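PDB 1O12: N-acetylglucosamine-6-phosphate deacetylase from Thermotoga maritima, which probably removes the acetyl group from N-acetylglucosamine 6-phosphate by hydrolysis, using one divalent metal cation per subunit. Local coordinates for residues V52-F57 against C320-L325; C73-M78 against F90-V95. All coordinates share one frame; numbering follows the deposited sequence.

Interaction 1 (V52-F57 against C320-L325)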
loop_
_atom_site.group_PDB
_atom_site.type_symbol
_atom_site.label_atom_id
_atom_site.label_comp_id
_atom_site.label_asym_id
_atom_site.label_seq_id
_atom_site.Cartn_x
_atom_site.Cartn_y
_atom_site.Cartn_z
ATOM N N VAL A 52 -2.719 33.339 -0.404
ATOM C CA VAL A 52 -1.652 32.347 -0.417
ATOM C C VAL A 52 -0.818 32.545 -1.662
ATOM O O VAL A 52 -1.345 32.872 -2.717
ATOM C CB VAL A 52 -2.222 30.889 -0.415
ATOM C CG1 VAL A 52 -1.087 29.883 -0.292
ATOM C CG2 VAL A 52 -3.216 30.719 0.715
ATOM N N LEU A 53 0.488 32.369 -1.528
ATOM C CA LEU A 53 1.399 32.497 -2.669
ATOM C C LEU A 53 2.146 31.172 -2.746
ATOM O O LEU A 53 2.762 30.744 -1.760
ATOM C CB LEU A 53 2.406 33.616 -2.457
ATOM C CG LEU A 53 3.178 33.994 -3.727
ATOM C CD1 LEU A 53 2.264 34.806 -4.617
ATOM C CD2 LEU A 53 4.443 34.819 -3.403
HETATM N N MSE A 54 2.078 30.518 -3.899
HETATM C CA MSE A 54 2.752 29.237 -4.082
HETATM C C MSE A 54 3.545 29.235 -5.388
HETATM O O MSE A 54 3.342 30.103 -6.251
HETATM C CB MSE A 54 1.731 28.095 -4.164
HETATM C CG MSE A 54 0.670 28.044 -3.081
HETATM SE SE MSE A 54 -0.561 26.505 -3.365
HETATM C CE MSE A 54 0.772 25.075 -3.053
ATOM N N PRO A 55 4.455 28.256 -5.551
ATOM C CA PRO A 55 5.254 28.158 -6.783
ATOM C C PRO A 55 4.271 27.874 -7.926
ATOM O O PRO A 55 3.258 27.222 -7.704
ATOM C CB PRO A 55 6.169 26.961 -6.513
ATOM C CG PRO A 55 6.319 26.999 -5.020
ATOM C CD PRO A 55 4.907 27.276 -4.552
ATOM N N GLY A 56 4.546 28.385 -9.122
ATOM C CA GLY A 56 3.653 28.147 -10.242
ATOM C C GLY A 56 3.445 26.646 -10.450
ATOM O O GLY A 56 4.400 25.886 -10.464
ATOM N N PHE A 57 2.193 26.226 -10.590
ATOM C CA PHE A 57 1.867 24.822 -10.791
ATOM C C PHE A 57 2.527 24.313 -12.062
ATOM O O PHE A 57 2.806 25.090 -12.981
ATOM C CB PHE A 57 0.357 24.634 -10.894
ATOM C CG PHE A 57 -0.388 25.045 -9.650
ATOM C CD1 PHE A 57 -1.703 25.504 -9.728
ATOM C CD2 PHE A 57 0.228 24.971 -8.397
ATOM C CE1 PHE A 57 -2.393 25.883 -8.579
ATOM C CE2 PHE A 57 -0.451 25.348 -7.240
ATOM C CZ PHE A 57 -1.756 25.803 -7.329
ATOM N N CYS A 320 -3.854 17.329 3.728
ATOM C CA CYS A 320 -2.435 17.701 3.829
ATOM C C CYS A 320 -2.267 19.209 3.991
ATOM O O CYS A 320 -3.221 19.976 3.873
ATOM C CB CYS A 320 -1.677 17.265 2.578
ATOM S SG CYS A 320 -2.168 18.265 1.144
ATOM N N SER A 321 -1.047 19.646 4.255
ATOM C CA SER A 321 -0.776 21.071 4.436
ATOM C C SER A 321 -0.516 21.736 3.082
ATOM O O SER A 321 -0.281 21.040 2.092
ATOM C CB SER A 321 0.453 21.256 5.302
ATOM O OG SER A 321 1.607 20.809 4.604
ATOM N N ILE A 322 -0.551 23.075 3.051
ATOM C CA ILE A 322 -0.290 23.801 1.821
ATOM C C ILE A 322 1.160 23.613 1.438
ATOM O O ILE A 322 1.503 23.720 0.291
ATOM C CB ILE A 322 -0.599 25.277 1.942
ATOM C CG1 ILE A 322 -2.046 25.449 2.406
ATOM C CG2 ILE A 322 -0.467 25.938 0.565
ATOM C CD1 ILE A 322 -2.626 26.859 2.162
ATOM N N THR A 323 2.012 23.320 2.405
ATOM C CA THR A 323 3.408 23.038 2.093
ATOM C C THR A 323 3.526 21.718 1.311
ATOM O O THR A 323 4.353 21.595 0.421
ATOM C CB THR A 323 4.265 22.890 3.352
ATOM O OG1 THR A 323 4.482 24.177 3.948
ATOM C CG2 THR A 323 5.577 22.255 3.001
ATOM N N GLU A 324 2.710 20.729 1.648
ATOM C CA GLU A 324 2.760 19.459 0.948
ATOM C C GLU A 324 2.142 19.542 -0.441
ATOM O O GLU A 324 2.552 18.803 -1.352
ATOM C CB GLU A 324 2.019 18.384 1.739
ATOM C CG GLU A 324 2.705 17.936 3.017
ATOM C CD GLU A 324 1.722 17.219 3.903
ATOM O OE1 GLU A 324 0.785 17.900 4.362
ATOM O OE2 GLU A 324 1.856 15.991 4.125
ATOM N N LEU A 325 1.145 20.419 -0.579
ATOM C CA LEU A 325 0.456 20.637 -1.835
ATOM C C LEU A 325 1.406 21.279 -2.826
ATOM O O LEU A 325 1.239 21.116 -4.028
ATOM C CB LEU A 325 -0.737 21.559 -1.663
ATOM C CG LEU A 325 -2.110 20.960 -1.380
ATOM C CD1 LEU A 325 -3.119 22.123 -1.279
ATOM C CD2 LEU A 325 -2.500 19.980 -2.472
#
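Met54 on strand 52-59 and Ile322 in the first turn of helix 322-336 mark the nearest approach of the two backbones, with CA atoms 8.6 Å apart, so side chains have to span the gap. Met54, a selenomethionine, does most of the spanning. Its chain leaves the strand extended through chi2 (180°) and bends at chi3 (66°), which brings the terminal methyl round to the helix. There CE lies 3.9 Å from Ile322 CG2 and 4.1 Å from Leu325 CB, resting against residues one turn apart on the same helix face, and also comes 3.7 Å from the carbonyl oxygen Ile322 O. The Met54 and Ile322 side chains cross at about a right angle. Val52 meets Ile322 differently, tip to tip: Val52 CG1 stands 4.1 Å from Ile322 CG2, while both valine methyls also approach Ile322 CD1. Ile322 thus serves two strand residues, its CG2 branch common to both. Cut back to an alanine, Ile322 would lose CG2 and CD1, which would probably leave the Val52 methyls and the selenium end of Met54 facing a gap, with Met54 less fixed in rotation. The helix start is settled by a capping box: Ser321 OG accepts from Glu324 N at 3.2 Å, with Glu324 OE1 turned back to Ser321 N. Beyond the contact Leu325 packs against Val311 and Phe314 of helix 307-318, and Met54 against Val354 and Leu356 of strand 353-356. Buried and wholly apolar between side chains, the contact joins strand to helix by shape and dispersion, while the capping box serves the helix start rather than the contact.

Interaction 2 (C73-M78 against F90-V95)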
loop_
_atom_site.group_PDB
_atom_site.type_symbol
_atom_site.label_atom_id
_atom_site.label_comp_id
_atom_site.label_asym_id
_atom_site.label_seq_id
_atom_site.Cartn_x
_atom_site.Cartn_y
_atom_site.Cartn_z
ATOM N N CYS A 73 -1.755 20.884 -32.176
ATOM C CA CYS A 73 -0.717 21.798 -31.738
ATOM C C CYS A 73 -1.193 23.169 -31.375
ATOM O O CYS A 73 -0.572 24.163 -31.745
ATOM C CB CYS A 73 0.359 21.912 -32.799
ATOM S SG CYS A 73 1.035 20.317 -33.333
ATOM N N ASP A 74 -2.295 23.224 -30.633
ATOM C CA ASP A 74 -2.850 24.494 -30.195
ATOM C C ASP A 74 -2.151 24.922 -28.909
ATOM O O ASP A 74 -2.785 25.115 -27.883
ATOM C CB ASP A 74 -4.350 24.345 -29.946
ATOM C CG ASP A 74 -5.067 23.709 -31.117
ATOM O OD1 ASP A 74 -5.064 24.322 -32.206
ATOM O OD2 ASP A 74 -5.630 22.599 -30.958
ATOM N N PHE A 75 -0.838 25.067 -28.975
ATOM C CA PHE A 75 -0.048 25.463 -27.816
ATOM C C PHE A 75 -0.458 26.820 -27.261
ATOM O O PHE A 75 -0.647 26.974 -26.051
ATOM C CB PHE A 75 1.437 25.472 -28.188
ATOM C CG PHE A 75 1.901 24.193 -28.819
ATOM C CD1 PHE A 75 2.570 24.208 -30.042
ATOM C CD2 PHE A 75 1.630 22.967 -28.210
ATOM C CE1 PHE A 75 2.965 23.024 -30.658
ATOM C CE2 PHE A 75 2.015 21.763 -28.813
ATOM C CZ PHE A 75 2.685 21.788 -30.045
ATOM N N SER A 76 -0.600 27.807 -28.135
ATOM C CA SER A 76 -0.981 29.141 -27.705
ATOM C C SER A 76 -2.284 29.142 -26.938
ATOM O O SER A 76 -2.423 29.861 -25.947
ATOM C CB SER A 76 -1.133 30.065 -28.900
ATOM O OG SER A 76 -1.327 31.388 -28.433
ATOM N N GLU A 77 -3.252 28.353 -27.395
ATOM C CA GLU A 77 -4.532 28.313 -26.695
ATOM C C GLU A 77 -4.363 27.641 -25.346
ATOM O O GLU A 77 -4.812 28.177 -24.324
ATOM C CB GLU A 77 -5.623 27.587 -27.501
ATOM C CG GLU A 77 -6.102 28.343 -28.714
ATOM C CD GLU A 77 -5.112 28.260 -29.852
ATOM O OE1 GLU A 77 -5.279 29.010 -30.843
ATOM O OE2 GLU A 77 -4.165 27.436 -29.771
HETATM N N MSE A 78 -3.714 26.479 -25.339
HETATM C CA MSE A 78 -3.492 25.760 -24.093
HETATM C C MSE A 78 -2.772 26.643 -23.083
HETATM O O MSE A 78 -3.231 26.781 -21.941
HETATM C CB MSE A 78 -2.681 24.500 -24.356
HETATM C CG MSE A 78 -3.434 23.489 -25.189
HETATM SE SE MSE A 78 -2.466 21.844 -25.649
HETATM C CE MSE A 78 -2.414 20.995 -23.889
ATOM N N PHE A 90 4.113 23.431 -18.442
ATOM C CA PHE A 90 3.361 22.254 -18.825
ATOM C C PHE A 90 4.016 21.516 -19.991
ATOM O O PHE A 90 4.928 22.018 -20.669
ATOM C CB PHE A 90 1.907 22.611 -19.132
ATOM C CG PHE A 90 1.673 23.209 -20.509
ATOM C CD1 PHE A 90 1.131 22.425 -21.544
ATOM C CD2 PHE A 90 1.882 24.557 -20.741
ATOM C CE1 PHE A 90 0.793 23.000 -22.784
ATOM C CE2 PHE A 90 1.553 25.127 -21.951
ATOM C CZ PHE A 90 1.003 24.348 -22.980
ATOM N N LEU A 91 3.553 20.289 -20.169
ATOM C CA LEU A 91 4.025 19.393 -21.201
ATOM C C LEU A 91 2.790 18.951 -21.978
ATOM O O LEU A 91 1.914 18.251 -21.441
ATOM C CB LEU A 91 4.708 18.187 -20.535
ATOM C CG LEU A 91 6.201 17.870 -20.652
ATOM C CD1 LEU A 91 7.041 19.129 -20.679
ATOM C CD2 LEU A 91 6.586 16.934 -19.494
ATOM N N ALA A 92 2.721 19.402 -23.229
ATOM C CA ALA A 92 1.644 19.049 -24.152
ATOM C C ALA A 92 1.870 17.562 -24.386
ATOM O O ALA A 92 2.890 17.155 -24.896
ATOM C CB ALA A 92 1.794 19.835 -25.440
ATOM N N THR A 93 0.908 16.754 -23.991
ATOM C CA THR A 93 1.020 15.308 -24.058
ATOM C C THR A 93 0.313 14.700 -25.240
ATOM O O THR A 93 -0.819 15.050 -25.552
ATOM C CB THR A 93 0.464 14.699 -22.742
ATOM O OG1 THR A 93 0.958 15.479 -21.642
ATOM C CG2 THR A 93 0.897 13.239 -22.565
ATOM N N THR A 94 0.982 13.768 -25.892
ATOM C CA THR A 94 0.409 13.104 -27.050
ATOM C C THR A 94 -0.228 11.790 -26.637
ATOM O O THR A 94 -0.194 11.399 -25.467
ATOM C CB THR A 94 1.508 12.775 -28.056
ATOM O OG1 THR A 94 2.484 11.931 -27.421
ATOM C CG2 THR A 94 2.196 14.051 -28.536
ATOM N N VAL A 95 -0.839 11.116 -27.602
ATOM C CA VAL A 95 -1.393 9.790 -27.360
ATOM C C VAL A 95 -0.691 8.916 -28.412
ATOM O O VAL A 95 0.098 9.437 -29.192
ATOM C CB VAL A 95 -2.921 9.759 -27.546
ATOM C CG1 VAL A 95 -3.580 10.494 -26.407
ATOM C CG2 VAL A 95 -3.309 10.382 -28.870
#
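Two torsions aim the groups at each other: Phe90 takes chi1 80°, with CG between its backbone N and carbonyl carbon, which sends the ring out from the strand to Met78, and Met78 bends at chi3 (71°) so that its terminal methyl folds back to that ring. The side chains cross at about a right angle. Met78, a selenomethionine, touches the outer end of the ring twice: CB lies 3.9 Å from Phe90 CZ, and CE lies 3.9 Å from Phe90 CE1. The root and the end of one side chain therefore lie along the same corner of the ring, from one side. Farther along the strand, the small Ala92 lets the larger Phe75 ring come in: Ala92 CB sits at the edge of that ring, near its plane, 3.9 Å from Phe75 CE2. One face of the Phe75 ring has Cys73 O 3.6 Å above it, toward the rim, and Tyr112 of helix 99-115 meets the ring as well. Ile62 of strand 61-65 touches both Met78 and Phe90. On the strand's other side Thr93 OG1 donates to Leu91 O from above the carbonyl plane. Strand 87-93 runs parallel between strands 52-59 and 121-127, the latter ending at the iron ligand Glu127. A helix packed by apolar side chains on a parallel strand is the characteristic layering of the TIM-barrel fold in this amidohydrolase family.

Both contacts are buried and set a helix against a strand, and their strands, 52-59 and 87-93, are parallel neighbours, although the two centres lie 24 Å apart and the contacts do not touch. Interaction 1 ties residues more than 260 positions apart in sequence; interaction 2 is local, closing a short helix-to-strand connection within that long span. The chemistry is apolar in each, with a selenomethionine as the main reach from one side, but interaction 1 has no aromatic ring, only branched aliphatic groups and the selenomethionine, whereas interaction 2 uses two phenylalanine rings. Their places differ too: interaction 1 lies away from the metal site, while Ala92 is about 11 Å from the iron ligand Glu127, side chain to side chain.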